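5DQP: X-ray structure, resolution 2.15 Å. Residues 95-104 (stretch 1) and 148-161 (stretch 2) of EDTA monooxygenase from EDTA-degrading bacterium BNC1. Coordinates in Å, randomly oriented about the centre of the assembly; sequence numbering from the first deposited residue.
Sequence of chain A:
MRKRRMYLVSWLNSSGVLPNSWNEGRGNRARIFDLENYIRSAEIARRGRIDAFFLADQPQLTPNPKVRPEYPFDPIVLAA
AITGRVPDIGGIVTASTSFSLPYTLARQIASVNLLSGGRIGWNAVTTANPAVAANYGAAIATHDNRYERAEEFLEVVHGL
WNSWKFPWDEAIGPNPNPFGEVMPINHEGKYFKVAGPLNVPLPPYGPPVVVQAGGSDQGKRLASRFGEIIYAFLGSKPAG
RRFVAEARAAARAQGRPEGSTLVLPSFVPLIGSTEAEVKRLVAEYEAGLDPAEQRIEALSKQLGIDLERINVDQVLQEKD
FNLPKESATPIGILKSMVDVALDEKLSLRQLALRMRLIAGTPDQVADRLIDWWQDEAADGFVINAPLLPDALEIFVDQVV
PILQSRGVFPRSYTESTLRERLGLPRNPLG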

# COMPACT_ATOMS: atom_id res chain seq x y z
N ALA A 95 7.75 1.23 7.24
CA ALA A 95 7.40 -0.18 7.36
C ALA A 95 8.53 -0.92 8.08
O ALA A 95 9.71 -0.58 7.93
N SER A 96 8.15 -1.96 8.82
CA SER A 96 9.04 -2.65 9.75
C SER A 96 9.87 -3.73 9.06
O SER A 96 9.38 -4.47 8.22
N THR A 97 11.14 -3.84 9.45
CA THR A 97 11.92 -5.00 9.01
C THR A 97 11.64 -6.23 9.87
O THR A 97 12.10 -7.34 9.52
N SER A 98 10.93 -6.07 10.98
CA SER A 98 10.72 -7.18 11.92
C SER A 98 9.57 -8.07 11.47
O SER A 98 9.64 -9.29 11.61
N PHE A 99 8.52 -7.47 10.98
CA PHE A 99 7.34 -8.18 10.58
C PHE A 99 6.90 -7.71 9.21
O PHE A 99 5.83 -7.19 9.02
N SER A 100 7.76 -7.93 8.26
CA SER A 100 7.47 -7.81 6.85
C SER A 100 8.20 -8.95 6.13
O SER A 100 9.23 -9.42 6.60
N LEU A 101 7.63 -9.39 5.03
CA LEU A 101 8.35 -10.27 4.11
C LEU A 101 9.17 -9.42 3.14
O LEU A 101 8.61 -8.54 2.48
N PRO A 102 10.49 -9.65 3.03
CA PRO A 102 11.34 -8.77 2.19
C PRO A 102 10.91 -8.68 0.73
O PRO A 102 11.10 -7.64 0.09
N TYR A 103 10.43 -9.78 0.15
CA TYR A 103 10.09 -9.69 -1.26
C TYR A 103 8.84 -8.85 -1.44
O TYR A 103 8.77 -7.98 -2.33
N THR A 104 7.86 -9.04 -0.55
CA THR A 104 6.67 -8.21 -0.57
C THR A 104 7.01 -6.74 -0.34
O THR A 104 6.58 -5.87 -1.11
N GLU A 148 20.37 -6.83 13.69
CA GLU A 148 21.01 -7.78 12.79
C GLU A 148 20.03 -8.28 11.73
O GLU A 148 20.38 -8.45 10.56
N ARG A 149 18.78 -8.53 12.13
CA ARG A 149 17.76 -8.88 11.15
C ARG A 149 17.54 -7.74 10.18
O ARG A 149 17.44 -7.96 8.96
N ALA A 150 17.44 -6.51 10.70
CA ALA A 150 17.18 -5.35 9.85
C ALA A 150 18.28 -5.19 8.81
O ALA A 150 18.02 -4.83 7.66
N GLU A 151 19.53 -5.43 9.22
CA GLU A 151 20.65 -5.31 8.32
C GLU A 151 20.54 -6.32 7.17
O GLU A 151 20.76 -5.97 6.01
N GLU A 152 20.17 -7.56 7.47
CA GLU A 152 20.01 -8.55 6.41
C GLU A 152 18.81 -8.22 5.52
O GLU A 152 18.87 -8.37 4.29
N PHE A 153 17.72 -7.78 6.13
CA PHE A 153 16.54 -7.34 5.40
C PHE A 153 16.89 -6.25 4.38
O PHE A 153 16.44 -6.28 3.24
N LEU A 154 17.68 -5.26 4.80
CA LEU A 154 18.05 -4.17 3.90
C LEU A 154 18.93 -4.66 2.77
O LEU A 154 18.79 -4.20 1.63
N GLU A 155 19.85 -5.60 3.05
CA GLU A 155 20.64 -6.19 1.97
C GLU A 155 19.74 -6.92 0.97
O GLU A 155 19.95 -6.82 -0.25
N VAL A 156 18.78 -7.70 1.45
CA VAL A 156 17.89 -8.40 0.55
C VAL A 156 17.15 -7.38 -0.31
O VAL A 156 17.15 -7.46 -1.53
N VAL A 157 16.57 -6.37 0.34
CA VAL A 157 15.75 -5.41 -0.40
C VAL A 157 16.58 -4.69 -1.46
O VAL A 157 16.16 -4.58 -2.61
N HIS A 158 17.76 -4.17 -1.09
CA HIS A 158 18.58 -3.50 -2.10
C HIS A 158 18.95 -4.46 -3.23
O HIS A 158 18.92 -4.09 -4.41
N GLY A 159 19.28 -5.70 -2.88
CA GLY A 159 19.53 -6.71 -3.90
C GLY A 159 18.35 -6.91 -4.83
O GLY A 159 18.52 -7.01 -6.04
N LEU A 160 17.13 -6.96 -4.27
CA LEU A 160 15.94 -7.11 -5.10
C LEU A 160 15.72 -5.91 -6.00
O LEU A 160 15.38 -6.06 -7.18
N TRP A 161 15.85 -4.70 -5.46
CA TRP A 161 15.68 -3.52 -6.29
C TRP A 161 16.60 -3.55 -7.51
O TRP A 161 16.21 -3.12 -8.60

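The most striking feature of this contact is the ring of F153, which is held between T97 on one face and P102 on the other, with no hydrogen bond joining the two stretches anywhere. T97 CA lies 4.1 Å from the centroid of the F153 ring and only 11° off the ring normal, while P102 CB sits over the opposite face, 4.3 Å from the centroid and 19° off the normal. Both are CH-pi contacts, in which a weakly polarized C-H group meets the pi electrons of the ring. A flat aromatic side chain suits this place because it offers two broad faces to a chain that bends around it.

F153 points toward stretch 1 with chi1 t (-167°) and chi2 near -76°, which carries its ring out from the helix into the loop between strand and helix of stretch 1. Its edge is used as well: S100 O lies near the ring plane, 3.5 Å from F153 CE2, where the slightly positive ring hydrogens can face a carbonyl oxygen. The loop is braced from within, since S100 OG donates to S96 O (2.8 Å) and S98 N donates to S96 OG (2.9 Å). These bonds tie together the backbone that curves about the ring.

T97 points toward the helix in rotamer p (56°). Its methyl CG2 packs against F153 CD1 at 3.5 Å and L154 CD2 at 3.7 Å, and OG1 comes within 3.3 Å of A150 CB and finds its hydrogen bond elsewhere in the structure. Alanine fits at 150, where the backbones run close, T97 CA and A150 CA being 5.3 Å apart. L154 starts away from stretch 1, but with chi1 between wells (-91°) and chi2 m its end comes nearer and reaches the threonine methyl.

Near the start of stretch 2, R149 points toward stretch 1, extended with chi1, chi2 and chi3 all t and chi4 at 96°. Its guanidinium approaches two loop carbonyls, R149 NE lying 3.6 Å from T97 O and R149 NH1 3.5 Å from S98 O. Neither approach is a hydrogen bond, although a positive charge beside carbonyl oxygens is electrostatically favourable.

Further along, the side chains that meet are mainly apolar. P102 opens the helix of stretch 1, directly after the N-cap residue L101; proline is well tolerated in a first turn, where its missing N-H costs no helical hydrogen bond. Its compact ring points toward stretch 2, with CG 3.9 Å from F153 CE2 and CB 3.7 Å from V156 CG1. V156 and V157, both with chi1 t, supply short branched side chains here, V157 CG2 lying 4.1 Å from P102 O. L160, in rotamer m,t, closes the contact: its CD1 is 3.8 Å from Y103 CA and 3.9 Å from Y103 CD2. Y103 itself points away, with chi1 t, yet its ring still meets this leucine methyl, while its hydroxyl is hydrogen-bonded elsewhere in the structure.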

# COMPACT_ATOMS: atom_id res chain seq x y z
CB ALA A 95 7.12 -0.81 5.99
CB SER A 96 8.22 -3.29 10.87
OG SER A 96 9.05 -4.03 11.75
CB THR A 97 13.42 -4.68 9.05
OG1 THR A 97 13.78 -4.25 10.36
CG2 THR A 97 13.77 -3.60 8.02
CB SER A 98 10.41 -6.64 13.31
OG SER A 98 11.50 -5.89 13.80
CB PHE A 99 6.24 -7.97 11.61
CG PHE A 99 6.67 -8.28 13.00
CD1 PHE A 99 6.77 -9.56 13.42
CD2 PHE A 99 7.05 -7.28 13.85
CE1 PHE A 99 7.20 -9.84 14.68
CE2 PHE A 99 7.47 -7.55 15.11
CZ PHE A 99 7.55 -8.83 15.53
CB SER A 100 7.89 -6.44 6.29
OG SER A 100 7.14 -5.38 6.85
CB LEU A 101 7.38 -11.15 3.36
CG LEU A 101 6.54 -11.96 4.35
CD1 LEU A 101 5.38 -12.66 3.67
CD2 LEU A 101 7.46 -13.02 5.06
CB PRO A 102 12.74 -9.42 2.29
CG PRO A 102 12.67 -10.41 3.35
CD PRO A 102 11.24 -10.79 3.58
CB TYR A 103 9.93 -11.09 -1.85
CG TYR A 103 9.82 -11.12 -3.35
CD1 TYR A 103 8.59 -10.98 -3.97
CD2 TYR A 103 10.94 -11.29 -4.14
CE1 TYR A 103 8.47 -11.00 -5.33
CE2 TYR A 103 10.84 -11.31 -5.51
CZ TYR A 103 9.59 -11.16 -6.09
OH TYR A 103 9.42 -11.19 -7.45
CB THR A 104 5.69 -8.72 0.47
OG1 THR A 104 5.31 -10.06 0.13
CG2 THR A 104 4.46 -7.83 0.49
CB GLU A 148 21.60 -8.94 13.59
CG GLU A 148 22.06 -10.10 12.74
CD GLU A 148 22.73 -11.19 13.55
OE1 GLU A 148 23.83 -11.63 13.16
OE2 GLU A 148 22.16 -11.61 14.58
CB ARG A 149 16.47 -9.24 11.88
CG ARG A 149 15.31 -9.60 10.99
CD ARG A 149 14.19 -10.12 11.89
NE ARG A 149 12.98 -10.44 11.16
CZ ARG A 149 12.67 -11.66 10.76
NH1 ARG A 149 11.54 -11.87 10.12
NH2 ARG A 149 13.50 -12.68 11.00
CB ALA A 150 17.08 -4.08 10.68
CB GLU A 151 21.94 -5.48 9.10
CG GLU A 151 23.17 -4.89 8.44
CD GLU A 151 23.69 -5.76 7.31
OE1 GLU A 151 23.76 -7.00 7.49
OE2 GLU A 151 24.03 -5.21 6.24
CB GLU A 152 19.88 -9.95 7.00
CG GLU A 152 20.05 -11.05 5.94
CD GLU A 152 19.75 -12.46 6.44
OE1 GLU A 152 19.36 -13.30 5.59
OE2 GLU A 152 19.89 -12.73 7.66
CB PHE A 153 15.49 -6.83 6.40
CG PHE A 153 14.12 -6.63 5.83
CD1 PHE A 153 13.84 -5.52 5.04
CD2 PHE A 153 13.11 -7.51 6.12
CE1 PHE A 153 12.57 -5.33 4.54
CE2 PHE A 153 11.86 -7.32 5.60
CZ PHE A 153 11.58 -6.24 4.82
CB LEU A 154 18.73 -3.05 4.68
CG LEU A 154 17.80 -1.97 5.23
CD1 LEU A 154 17.11 -1.28 4.07
CD2 LEU A 154 16.79 -2.56 6.13
CB GLU A 155 21.67 -7.17 2.52
CG GLU A 155 22.68 -6.60 3.48
CD GLU A 155 23.68 -7.66 3.95
OE1 GLU A 155 23.64 -8.80 3.43
OE2 GLU A 155 24.52 -7.35 4.82
CB VAL A 156 16.91 -9.30 1.32
CG1 VAL A 156 15.88 -9.85 0.34
CG2 VAL A 156 17.65 -10.42 2.03
CB VAL A 157 15.07 -4.45 0.58
CG1 VAL A 157 14.39 -3.28 -0.18
CG2 VAL A 157 14.08 -5.22 1.40
CB HIS A 158 19.83 -2.88 -1.48
CG HIS A 158 19.60 -1.49 -0.96
ND1 HIS A 158 19.52 -0.39 -1.80
CD2 HIS A 158 19.38 -1.02 0.29
CE1 HIS A 158 19.29 0.69 -1.08
NE2 HIS A 158 19.19 0.33 0.19
CB LEU A 160 14.71 -7.34 -4.22
CG LEU A 160 14.71 -8.73 -3.59
CD1 LEU A 160 13.59 -8.91 -2.58
CD2 LEU A 160 14.61 -9.78 -4.71
CB TRP A 161 15.91 -2.26 -5.46
CG TRP A 161 14.74 -1.96 -4.56
CD1 TRP A 161 13.45 -2.40 -4.70
CD2 TRP A 161 14.78 -1.21 -3.35
NE1 TRP A 161 12.67 -1.94 -3.66
CE2 TRP A 161 13.47 -1.21 -2.81
CE3 TRP A 161 15.79 -0.53 -2.66
CZ2 TRP A 161 13.14 -0.55 -1.63
CZ3 TRP A 161 15.47 0.11 -1.49
CH2 TRP A 161 14.16 0.11 -0.99